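Local structure of gentamicin resistance protein (Enterococcus gallinarum, 6CTZ) at residues N53-I56 against Q57-L61; A125-V128 against E129-I132; Y167-L170 against R171-Y175; I282-G285 against I286-E290. The protein confers resistance to gentamicin and related aminoglycosides, probably by transferring a phosphate from a guanine nucleotide to the 2'' position of the drug. The protein carries 2 engineered substitutions. One frame throughout, in Å; residues are numbered along the deposited sequence.

Overall arrangement
All four contacts join residues one helical turn apart, and they follow one another along the chain from helix 46-62 to helix 279-296. Contact 1, on helix 46-62 of the nucleotide-binding lobe, touches contact 2 at the start of helix 128-133, where L61 meets F126 and T130; their centres are about 12 Å apart. Contacts 3 and 4 both lie across the chain's centre from contact 1, about 36 and 35 Å away between centres. They sit on helices 162-176 and 279-296 of the helical lobe, their centres about 17 Å apart, and meet through L168 and L289. In this kinase-like fold contact 1 thus lies beside the GDP site, with contact 2 packed against its helix, while contact 4 reaches kanamycin.

Contact 1. Residues N53-I56 against Q57-L61; sequences NKEI and QLLPL
K54 O receives L58 N at 2.8 Å and E55 O receives L59 N at 2.9 Å, the usual i to i+4 bonds of helix 46-62, before the helix kinks at P60, whose N has no hydrogen to return to the preceding turn. In the protein-kinase-like fold this helix probably corresponds to helix αC, packed against strands 73-78 and 83-89 of the nucleotide-binding lobe. Q57 N is held more loosely, by weak bonds to N53 O and, at a bent 125°, to K54 O. Among the side chains E55 and L59 run alongside each other, pointing the same way, because both carry CG anti to the carbonyl carbon (chi1 -68° and -66°). L59 CD1 therefore lies alongside E55, 4.0 Å from its CB and 3.9 Å from its OE2. The carboxylate beyond is fixed by two different groups: OE1 forms a salt bridge with R41 of the GDP site, and OE2 accepts from F215 N. The first pair recalls the lysine-glutamate bridge of protein kinases, here with an arginine. K54 NZ ties the neighbouring face of the helix to the carbonyls of G216 and A218. At the kink the proline ring occupies the place of a missing donor: P60 CD lies 3.2 Å and P60 CG 3.4 Å from I56 O.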
loop_
_atom_site.group_PDB
_atom_site.type_symbol
_atom_site.label_atom_id
_atom_site.label_comp_id
_atom_site.label_asym_id
_atom_site.label_seq_id
_atom_site.Cartn_x
_atom_site.Cartn_y
_atom_site.Cartn_z
ATOM N N ASN A 53 13.748 -6.961 -3.414
ATOM C CA ASN A 53 15.035 -6.998 -2.728
ATOM C C ASN A 53 14.984 -6.233 -1.412
ATOM O O ASN A 53 15.593 -6.652 -0.420
ATOM C CB ASN A 53 16.148 -6.490 -3.638
ATOM C CG ASN A 53 16.649 -7.568 -4.552
ATOM O OD1 ASN A 53 16.768 -8.717 -4.137
ATOM N ND2 ASN A 53 16.920 -7.223 -5.798
ATOM N N LYS A 54 14.249 -5.117 -1.383
ATOM C CA LYS A 54 14.022 -4.395 -0.135
ATOM C C LYS A 54 13.246 -5.253 0.861
ATOM O O LYS A 54 13.649 -5.388 2.019
ATOM C CB LYS A 54 13.279 -3.088 -0.431
ATOM C CG LYS A 54 12.733 -2.362 0.797
ATOM C CD LYS A 54 11.988 -1.100 0.410
ATOM C CE LYS A 54 10.704 -1.379 -0.358
ATOM N NZ LYS A 54 10.159 -0.116 -0.953
ATOM N N GLU A 55 12.140 -5.870 0.419
ATOM C CA GLU A 55 11.355 -6.704 1.331
ATOM C C GLU A 55 12.167 -7.879 1.871
ATOM O O GLU A 55 12.018 -8.251 3.040
ATOM C CB GLU A 55 10.070 -7.200 0.655
ATOM C CG GLU A 55 9.051 -6.101 0.372
ATOM C CD GLU A 55 7.731 -6.681 -0.077
ATOM O OE1 GLU A 55 7.565 -6.886 -1.293
ATOM O OE2 GLU A 55 6.868 -6.963 0.786
ATOM N N ILE A 56 13.021 -8.477 1.034
ATOM C CA ILE A 56 13.842 -9.600 1.483
ATOM C C ILE A 56 14.685 -9.206 2.694
ATOM O O ILE A 56 14.874 -10.000 3.628
ATOM C CB ILE A 56 14.703 -10.131 0.319
ATOM C CG1 ILE A 56 13.829 -10.905 -0.675
ATOM C CG2 ILE A 56 15.869 -10.988 0.842
ATOM C CD1 ILE A 56 14.510 -11.192 -1.998
ATOM N N GLN A 57 15.208 -7.974 2.698
ATOM C CA GLN A 57 16.040 -7.516 3.806
ATOM C C GLN A 57 15.201 -6.994 4.964
ATOM O O GLN A 57 15.562 -7.189 6.132
ATOM C CB GLN A 57 16.978 -6.412 3.336
ATOM C CG GLN A 57 17.951 -6.806 2.237
ATOM C CD GLN A 57 18.594 -5.575 1.634
ATOM O OE1 GLN A 57 18.186 -5.105 0.566
ATOM N NE2 GLN A 57 19.574 -5.020 2.332
ATOM N N LEU A 58 14.098 -6.300 4.661
ATOM C CA LEU A 58 13.346 -5.608 5.702
ATOM C C LEU A 58 12.481 -6.560 6.516
ATOM O O LEU A 58 12.426 -6.459 7.749
ATOM C CB LEU A 58 12.464 -4.525 5.077
ATOM C CG LEU A 58 11.524 -3.815 6.056
ATOM C CD1 LEU A 58 12.304 -2.994 7.085
ATOM C CD2 LEU A 58 10.529 -2.930 5.329
ATOM N N LEU A 59 11.744 -7.444 5.845
ATOM C CA LEU A 59 10.717 -8.201 6.557
ATOM C C LEU A 59 11.278 -9.035 7.699
ATOM O O LEU A 59 10.636 -9.078 8.764
ATOM C CB LEU A 59 9.874 -9.049 5.587
ATOM C CG LEU A 59 9.018 -8.241 4.604
ATOM C CD1 LEU A 59 8.294 -9.171 3.627
ATOM C CD2 LEU A 59 8.027 -7.367 5.342
ATOM N N PRO A 60 12.428 -9.708 7.565
ATOM C CA PRO A 60 12.941 -10.476 8.707
ATOM C C PRO A 60 13.214 -9.616 9.918
ATOM O O PRO A 60 13.081 -10.101 11.047
ATOM C CB PRO A 60 14.216 -11.125 8.154
ATOM C CG PRO A 60 13.964 -11.234 6.689
ATOM C CD PRO A 60 13.218 -9.973 6.343
ATOM N N LEU A 61 13.556 -8.338 9.720
ATOM C CA LEU A 61 13.800 -7.446 10.842
ATOM C C LEU A 61 12.504 -6.968 11.476
ATOM O O LEU A 61 12.497 -6.619 12.660
ATOM C CB LEU A 61 14.594 -6.231 10.366
ATOM C CG LEU A 61 15.915 -6.571 9.676
ATOM C CD1 LEU A 61 16.554 -5.333 9.060
ATOM C CD2 LEU A 61 16.858 -7.265 10.645
#

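Contact 2. Residues A125-V128 against E129-I132; sequences AFPV and ETAI
The first turn of helix 128-133 begins here, with P127 at the N-cap and its carbonyl pointing into the turn. P127 O takes A131 N at 3.2 Å, in the carbonyl plane and nearly straight at 166°, and adds a weak bond from T130 N. V128 O continues the series by accepting I132 N at 2.9 Å. The side chains fold back over this start. F126 has CG anti to its own nitrogen (chi1 -170°), which carries the ring to the helix: T130 CG2 meets F126 CZ at 3.8 Å, the two side chains crossing at about a right angle, while A131 N lies at the ring edge. E129 takes the crowded rotamer, CG between N and carbonyl carbon (chi1 70°), and bends again at the next bond, bringing OE2 to 3.6 Å from P127 CB. T130 OG1 reaches that same P127 CB, also at 3.6 Å. A carboxylate near the first turn would probably suit the positive end of the helix. Further along, in one of two conformers of V128, its CG1 comes to 3.7 Å from I132 CD1. The turn follows helix 106-125 after a two-residue link; F126 and T130 press on L61 of helix 46-62, whereas V128, A131 and I132 lie on I220 of a loop.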
loop_
_atom_site.group_PDB
_atom_site.type_symbol
_atom_site.label_atom_id
_atom_site.label_comp_id
_atom_site.label_asym_id
_atom_site.label_seq_id
_atom_site.Cartn_x
_atom_site.Cartn_y
_atom_site.Cartn_z
ATOM N N ALA A 125 7.799 3.217 15.473
ATOM C CA ALA A 125 8.837 2.986 16.465
ATOM C C ALA A 125 10.042 2.239 15.904
ATOM O O ALA A 125 11.061 2.131 16.593
ATOM C CB ALA A 125 8.258 2.204 17.647
ATOM N N PHE A 126 9.958 1.724 14.682
ATOM C CA PHE A 126 11.060 0.939 14.138
ATOM C C PHE A 126 12.244 1.846 13.796
ATOM O O PHE A 126 12.061 2.902 13.191
ATOM C CB PHE A 126 10.607 0.180 12.888
ATOM C CG PHE A 126 11.608 -0.832 12.417
ATOM C CD1 PHE A 126 11.673 -2.086 13.005
ATOM C CD2 PHE A 126 12.530 -0.511 11.429
ATOM C CE1 PHE A 126 12.611 -3.020 12.588
ATOM C CE2 PHE A 126 13.473 -1.441 11.016
ATOM C CZ PHE A 126 13.510 -2.694 11.596
ATOM N N PRO A 127 13.471 1.451 14.141
ATOM C CA PRO A 127 14.627 2.342 13.905
ATOM C C PRO A 127 14.815 2.657 12.427
ATOM O O PRO A 127 15.034 1.770 11.604
ATOM C CB PRO A 127 15.805 1.553 14.484
ATOM C CG PRO A 127 15.168 0.687 15.523
ATOM C CD PRO A 127 13.850 0.263 14.920
ATOM N N VAL A 128 14.742 3.946 12.095
ATOM C CA VAL A 128 14.822 4.375 10.699
ATOM C C VAL A 128 16.146 3.945 10.073
ATOM O O VAL A 128 16.204 3.528 8.909
ATOM C CB VAL A 128 14.595 5.896 10.613
ATOM C CG1 VAL A 128 15.036 6.451 9.272
ATOM C CG2 VAL A 128 13.119 6.238 10.907
ATOM N N GLU A 129 17.241 4.056 10.838
ATOM C CA GLU A 129 18.554 3.695 10.302
ATOM C C GLU A 129 18.640 2.212 9.959
ATOM O O GLU A 129 19.284 1.844 8.971
ATOM C CB GLU A 129 19.669 4.112 11.265
ATOM C CG GLU A 129 19.755 3.331 12.572
ATOM C CD GLU A 129 18.804 3.811 13.660
ATOM O OE1 GLU A 129 17.934 4.684 13.398
ATOM O OE2 GLU A 129 18.936 3.297 14.791
ATOM N N THR A 130 17.977 1.352 10.737
ATOM C CA THR A 130 17.957 -0.068 10.404
ATOM C C THR A 130 17.193 -0.305 9.109
ATOM O O THR A 130 17.630 -1.076 8.242
ATOM C CB THR A 130 17.323 -0.840 11.558
ATOM O OG1 THR A 130 18.088 -0.607 12.750
ATOM C CG2 THR A 130 17.285 -2.342 11.251
ATOM N N ALA A 131 16.053 0.362 8.950
ATOM C CA ALA A 131 15.308 0.245 7.703
ATOM C C ALA A 131 16.128 0.731 6.511
ATOM O O ALA A 131 16.167 0.060 5.471
ATOM C CB ALA A 131 13.991 1.010 7.812
ATOM N N ILE A 132 16.808 1.882 6.640
ATOM C CA ILE A 132 17.610 2.379 5.523
ATOM C C ILE A 132 18.697 1.374 5.155
ATOM O O ILE A 132 18.974 1.137 3.969
ATOM C CB ILE A 132 18.198 3.768 5.834
ATOM C CG1 ILE A 132 17.082 4.794 6.047
ATOM C CG2 ILE A 132 19.119 4.224 4.702
ATOM C CD1 ILE A 132 17.596 6.115 6.625
#

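Contact 3. Residues Y167-L170 against R171-Y175; sequences YLTL and RFQSY
L170 O is gripped twice by S174: the backbone N arrives at 2.8 Å, and the side-chain OG at 3.0 Å comes from the opposite face of the carbonyl, 39° out of its plane. The hydroxyl reaches back because OG is anti to the carbonyl carbon of S174. A second pair one turn apart, Y167 and R171, lies side by side. R171 CG sits over one face of the tyrosine ring, 3.8 Å from its centroid and 17° off the normal, a CH-pi contact. The arginine then bends at two successive bonds, so that the guanidinium and ring planes are nearly parallel, 10° apart, with Y167 OH above one guanidinium face. R171 NE and Y167 OH come to 3.4 Å but do not bond; T263 takes NE, S259 takes NH2, and D292 and N296 hold the tyrosine hydroxyl. On another side of the helix, F172 N bonds to L168 O at 2.9 Å, while the F172 ring stacks with F264. Such i to i+4 pairing, with aliphatic arginine carbons laid on an aromatic face and polar ends passed on to neighbours, is how helix 162-176 joins helices 251-276 and 279-296 in the helical lobe of this kinase-like fold.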
loop_
_atom_site.group_PDB
_atom_site.type_symbol
_atom_site.label_atom_id
_atom_site.label_comp_id
_atom_site.label_asym_id
_atom_site.label_seq_id
_atom_site.Cartn_x
_atom_site.Cartn_y
_atom_site.Cartn_z
ATOM N N TYR A 167 -9.363 23.144 -9.735
ATOM C CA TYR A 167 -9.466 22.380 -8.494
ATOM C C TYR A 167 -8.150 21.688 -8.160
ATOM O O TYR A 167 -7.664 21.767 -7.028
ATOM C CB TYR A 167 -10.599 21.358 -8.607
ATOM C CG TYR A 167 -10.609 20.318 -7.514
ATOM C CD1 TYR A 167 -11.076 20.628 -6.247
ATOM C CD2 TYR A 167 -10.148 19.023 -7.748
ATOM C CE1 TYR A 167 -11.088 19.676 -5.233
ATOM C CE2 TYR A 167 -10.157 18.065 -6.741
ATOM C CZ TYR A 167 -10.632 18.400 -5.485
ATOM O OH TYR A 167 -10.645 17.466 -4.479
ATOM N N LEU A 168 -7.550 21.005 -9.136
ATOM C CA LEU A 168 -6.300 20.309 -8.860
ATOM C C LEU A 168 -5.185 21.274 -8.479
ATOM O O LEU A 168 -4.392 20.985 -7.580
ATOM C CB LEU A 168 -5.894 19.434 -10.044
ATOM C CG LEU A 168 -6.752 18.191 -10.270
ATOM C CD1 LEU A 168 -6.227 17.442 -11.473
ATOM C CD2 LEU A 168 -6.756 17.288 -9.040
ATOM N N THR A 169 -5.082 22.413 -9.166
ATOM C CA THR A 169 -4.064 23.389 -8.793
ATOM C C THR A 169 -4.268 23.876 -7.364
ATOM O O THR A 169 -3.303 24.038 -6.606
ATOM C CB THR A 169 -4.092 24.561 -9.771
ATOM O OG1 THR A 169 -3.808 24.079 -11.088
ATOM C CG2 THR A 169 -3.065 25.613 -9.374
ATOM N N LEU A 170 -5.528 24.104 -6.978
ATOM C CA LEU A 170 -5.846 24.497 -5.609
ATOM C C LEU A 170 -5.377 23.443 -4.615
ATOM O O LEU A 170 -4.790 23.772 -3.580
ATOM C CB LEU A 170 -7.355 24.699 -5.480
ATOM C CG LEU A 170 -7.893 24.903 -4.061
ATOM C CD1 LEU A 170 -7.360 26.182 -3.425
ATOM C CD2 LEU A 170 -9.409 24.888 -4.071
ATOM N N ARG A 171 -5.636 22.167 -4.913
ATOM C CA ARG A 171 -5.253 21.097 -3.997
ATOM C C ARG A 171 -3.738 20.997 -3.871
ATOM O O ARG A 171 -3.206 20.876 -2.763
ATOM C CB ARG A 171 -5.857 19.768 -4.455
ATOM C CG ARG A 171 -7.379 19.775 -4.536
ATOM C CD ARG A 171 -8.004 19.808 -3.149
ATOM N NE ARG A 171 -8.015 18.483 -2.519
ATOM C CZ ARG A 171 -8.516 18.234 -1.311
ATOM N NH1 ARG A 171 -9.023 19.220 -0.572
ATOM N NH2 ARG A 171 -8.499 16.999 -0.827
ATOM N N PHE A 172 -3.025 21.047 -4.998
ATOM C CA PHE A 172 -1.566 21.032 -4.939
ATOM C C PHE A 172 -1.036 22.228 -4.155
ATOM O O PHE A 172 -0.151 22.082 -3.305
ATOM C CB PHE A 172 -0.973 20.996 -6.347
ATOM C CG PHE A 172 -0.919 19.621 -6.954
ATOM C CD1 PHE A 172 0.004 18.681 -6.518
ATOM C CD2 PHE A 172 -1.780 19.277 -7.982
ATOM C CE1 PHE A 172 0.057 17.417 -7.096
ATOM C CE2 PHE A 172 -1.729 18.018 -8.565
ATOM C CZ PHE A 172 -0.810 17.086 -8.111
ATOM N N GLN A 173 -1.572 23.423 -4.424
ATOM C CA GLN A 173 -1.088 24.600 -3.713
ATOM C C GLN A 173 -1.443 24.553 -2.231
ATOM O O GLN A 173 -0.640 24.971 -1.389
ATOM C CB GLN A 173 -1.590 25.881 -4.377
ATOM C CG GLN A 173 -0.959 26.135 -5.739
ATOM C CD GLN A 173 0.535 25.855 -5.750
ATOM O OE1 GLN A 173 0.985 24.849 -6.299
ATOM N NE2 GLN A 173 1.308 26.741 -5.134
ATOM N N SER A 174 -2.623 24.032 -1.885
ATOM C CA SER A 174 -2.993 23.938 -0.476
ATOM C C SER A 174 -2.031 23.041 0.292
ATOM O O SER A 174 -1.695 23.322 1.451
ATOM C CB SER A 174 -4.434 23.447 -0.338
ATOM O OG SER A 174 -5.345 24.450 -0.756
ATOM N N TYR A 175 -1.568 21.961 -0.335
ATOM C CA TYR A 175 -0.548 21.141 0.304
ATOM C C TYR A 175 0.787 21.876 0.342
ATOM O O TYR A 175 1.384 22.043 1.411
ATOM C CB TYR A 175 -0.403 19.792 -0.414
ATOM C CG TYR A 175 0.769 18.989 0.106
ATOM C CD1 TYR A 175 0.662 18.249 1.278
ATOM C CD2 TYR A 175 1.993 19.008 -0.549
ATOM C CE1 TYR A 175 1.737 17.533 1.774
ATOM C CE2 TYR A 175 3.073 18.307 -0.061
ATOM C CZ TYR A 175 2.940 17.560 1.095
ATOM O OH TYR A 175 4.015 16.853 1.587
#

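Contact 4. Residues I282-G285 against I286-E290; sequences ISEG and IELLE. Unlike the reference sequence in segment 286-290: I286 (reference Leu). With KAN (kanamycin a), chain E.
I282 O accepts I286 N at 2.9 Å, and the two isoleucines also touch loosely through I282 CG2 and I286 CG1, 4.4 Å apart; I286 stands where the reference sequence has leucine. S283 O receives E287 N, while its hydroxyl turns back to Q279 O. E284 comes next and pairs with L288: besides the backbone bond from L288 N to E284 O at 2.9 Å, the side chains lie alongside each other, E284 CG 4.1 Å from L288 CD1. The glutamate swings its chain away from its own N (chi1 179°) and stays extended, so that OE1 bonds to the OH of Y269, a residue of the kanamycin pocket, which makes E284 a second-shell partner. G285 has no side chain; its carbonyl accepts L289 N at 3.0 Å, and L289 CG packs over the same oxygen at 3.5 Å. The kanamycin touches this helix at the leucine: L288 CD1 is 3.4 Å and L288 CD2 3.5 Å from O7, a hydroxyl on the sugar ring that bears the aminomethyl group. The drug's polar grip comes from other residues, among them Q266, D233, E232 and D192. Two methyl groups against a hydroxyl can offer van der Waals contact but no hydrogen bond, so L288 probably shapes the pocket wall rather than holding the sugar by polarity.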
loop_
_atom_site.group_PDB
_atom_site.type_symbol
_atom_site.label_atom_id
_atom_site.label_comp_id
_atom_site.label_asym_id
_atom_site.label_seq_id
_atom_site.Cartn_x
_atom_site.Cartn_y
_atom_site.Cartn_z
ATOM N N ILE A 282 -8.014 5.355 -18.431
ATOM C CA ILE A 282 -7.962 6.812 -18.535
ATOM C C ILE A 282 -9.329 7.415 -18.235
ATOM O O ILE A 282 -9.455 8.343 -17.427
ATOM C CB ILE A 282 -7.439 7.233 -19.921
ATOM C CG1 ILE A 282 -5.948 6.912 -20.048
ATOM C CG2 ILE A 282 -7.691 8.716 -20.167
ATOM C CD1 ILE A 282 -5.450 6.899 -21.479
ATOM N N SER A 283 -10.374 6.887 -18.876
ATOM C CA SER A 283 -11.720 7.395 -18.638
ATOM C C SER A 283 -12.136 7.200 -17.186
ATOM O O SER A 283 -12.725 8.102 -16.576
ATOM C CB SER A 283 -12.710 6.727 -19.591
ATOM O OG SER A 283 -12.399 7.050 -20.935
ATOM N N GLU A 284 -11.823 6.035 -16.611
ATOM C CA GLU A 284 -12.119 5.802 -15.201
ATOM C C GLU A 284 -11.394 6.803 -14.310
ATOM O O GLU A 284 -11.978 7.340 -13.363
ATOM C CB GLU A 284 -11.734 4.373 -14.811
ATOM C CG GLU A 284 -11.977 4.045 -13.341
ATOM C CD GLU A 284 -11.259 2.780 -12.887
ATOM O OE1 GLU A 284 -10.433 2.249 -13.659
ATOM O OE2 GLU A 284 -11.520 2.316 -11.758
ATOM N N GLY A 285 -10.117 7.065 -14.596
ATOM C CA GLY A 285 -9.355 7.972 -13.751
ATOM C C GLY A 285 -9.853 9.402 -13.835
ATOM O O GLY A 285 -9.890 10.118 -12.829
ATOM N N ILE A 286 -10.243 9.839 -15.036
ATOM C CA ILE A 286 -10.845 11.162 -15.183
ATOM C C ILE A 286 -12.108 11.260 -14.336
ATOM O O ILE A 286 -12.349 12.270 -13.661
ATOM C CB ILE A 286 -11.124 11.469 -16.667
ATOM C CG1 ILE A 286 -9.821 11.519 -17.473
ATOM C CG2 ILE A 286 -11.882 12.776 -16.806
ATOM C CD1 ILE A 286 -9.021 12.795 -17.291
ATOM N N GLU A 287 -12.917 10.200 -14.340
ATOM C CA GLU A 287 -14.141 10.190 -13.546
ATOM C C GLU A 287 -13.834 10.231 -12.053
ATOM O O GLU A 287 -14.543 10.895 -11.287
ATOM C CB GLU A 287 -14.967 8.953 -13.900
ATOM C CG GLU A 287 -16.432 9.034 -13.508
ATOM C CD GLU A 287 -17.253 7.913 -14.121
ATOM O OE1 GLU A 287 -18.444 7.780 -13.770
ATOM O OE2 GLU A 287 -16.702 7.166 -14.958
ATOM N N LEU A 288 -12.785 9.523 -11.616
ATOM C CA LEU A 288 -12.415 9.546 -10.206
ATOM C C LEU A 288 -11.967 10.937 -9.772
ATOM O O LEU A 288 -12.223 11.350 -8.635
ATOM C CB LEU A 288 -11.326 8.512 -9.934
ATOM C CG LEU A 288 -11.804 7.065 -10.026
ATOM C CD1 LEU A 288 -10.631 6.101 -10.070
ATOM C CD2 LEU A 288 -12.724 6.746 -8.851
ATOM N N LEU A 289 -11.289 11.670 -10.662
ATOM C CA LEU A 289 -10.901 13.042 -10.344
ATOM C C LEU A 289 -12.126 13.930 -10.176
ATOM O O LEU A 289 -12.192 14.738 -9.242
ATOM C CB LEU A 289 -9.981 13.599 -11.432
ATOM C CG LEU A 289 -8.540 13.089 -11.487
ATOM C CD1 LEU A 289 -7.799 13.740 -12.646
ATOM C CD2 LEU A 289 -7.830 13.361 -10.168
ATOM N N GLU A 290 -13.103 13.799 -11.079
ATOM C CA GLU A 290 -14.345 14.556 -10.944
ATOM C C GLU A 290 -15.056 14.220 -9.639
ATOM O O GLU A 290 -15.574 15.112 -8.959
ATOM C CB GLU A 290 -15.254 14.290 -12.145
ATOM C CG GLU A 290 -14.649 14.709 -13.484
ATOM C CD GLU A 290 -15.563 14.417 -14.661
ATOM O OE1 GLU A 290 -15.905 15.363 -15.401
ATOM O OE2 GLU A 290 -15.941 13.242 -14.846
HETATM C C1 KAN E . -7.264 3.051 -7.082
HETATM C C2 KAN E . -8.026 4.369 -7.224
HETATM C C3 KAN E . -9.424 4.208 -6.665
HETATM C C4 KAN E . -10.098 3.090 -7.443
HETATM C C5 KAN E . -9.309 1.788 -7.331
HETATM C C6 KAN E . -9.926 0.680 -8.178
HETATM C C7 KAN E . -4.149 0.862 -3.396
HETATM C C8 KAN E . -3.842 0.971 -4.887
HETATM C C9 KAN E . -4.752 2.019 -5.536
HETATM C C10 KAN E . -6.231 1.713 -5.297
HETATM C C11 KAN E . -6.507 1.542 -3.801
HETATM C C12 KAN E . -5.607 0.476 -3.186
HETATM C C13 KAN E . -1.803 1.049 -6.206
HETATM C C14 KAN E . -0.352 0.668 -5.956
HETATM C C15 KAN E . 0.352 1.842 -5.270
HETATM C C16 KAN E . 0.207 3.096 -6.125
HETATM C C17 KAN E . -1.259 3.350 -6.419
HETATM C C18 KAN E . -1.389 4.523 -7.378
HETATM N N1 KAN E . -9.090 -0.501 -8.061
HETATM N N2 KAN E . -7.902 1.191 -3.557
HETATM N N3 KAN E . -3.257 -0.123 -2.785
HETATM N N4 KAN E . 1.765 1.577 -5.023
HETATM O O5 KAN E . -7.932 1.943 -7.694
HETATM O O6 KAN E . -7.325 5.388 -6.504
HETATM O O7 KAN E . -10.173 5.420 -6.806
HETATM O O8 KAN E . -11.416 2.896 -6.925
HETATM O O9 KAN E . -7.055 2.814 -5.687
HETATM O O10 KAN E . -4.519 2.029 -6.954
HETATM O O11 KAN E . -2.458 1.341 -4.972
HETATM O O12 KAN E . -1.834 2.209 -7.032
HETATM O O13 KAN E . -0.335 -0.524 -5.166
HETATM O O14 KAN E . 0.730 4.258 -5.459
HETATM O O15 KAN E . -2.775 4.760 -7.645
#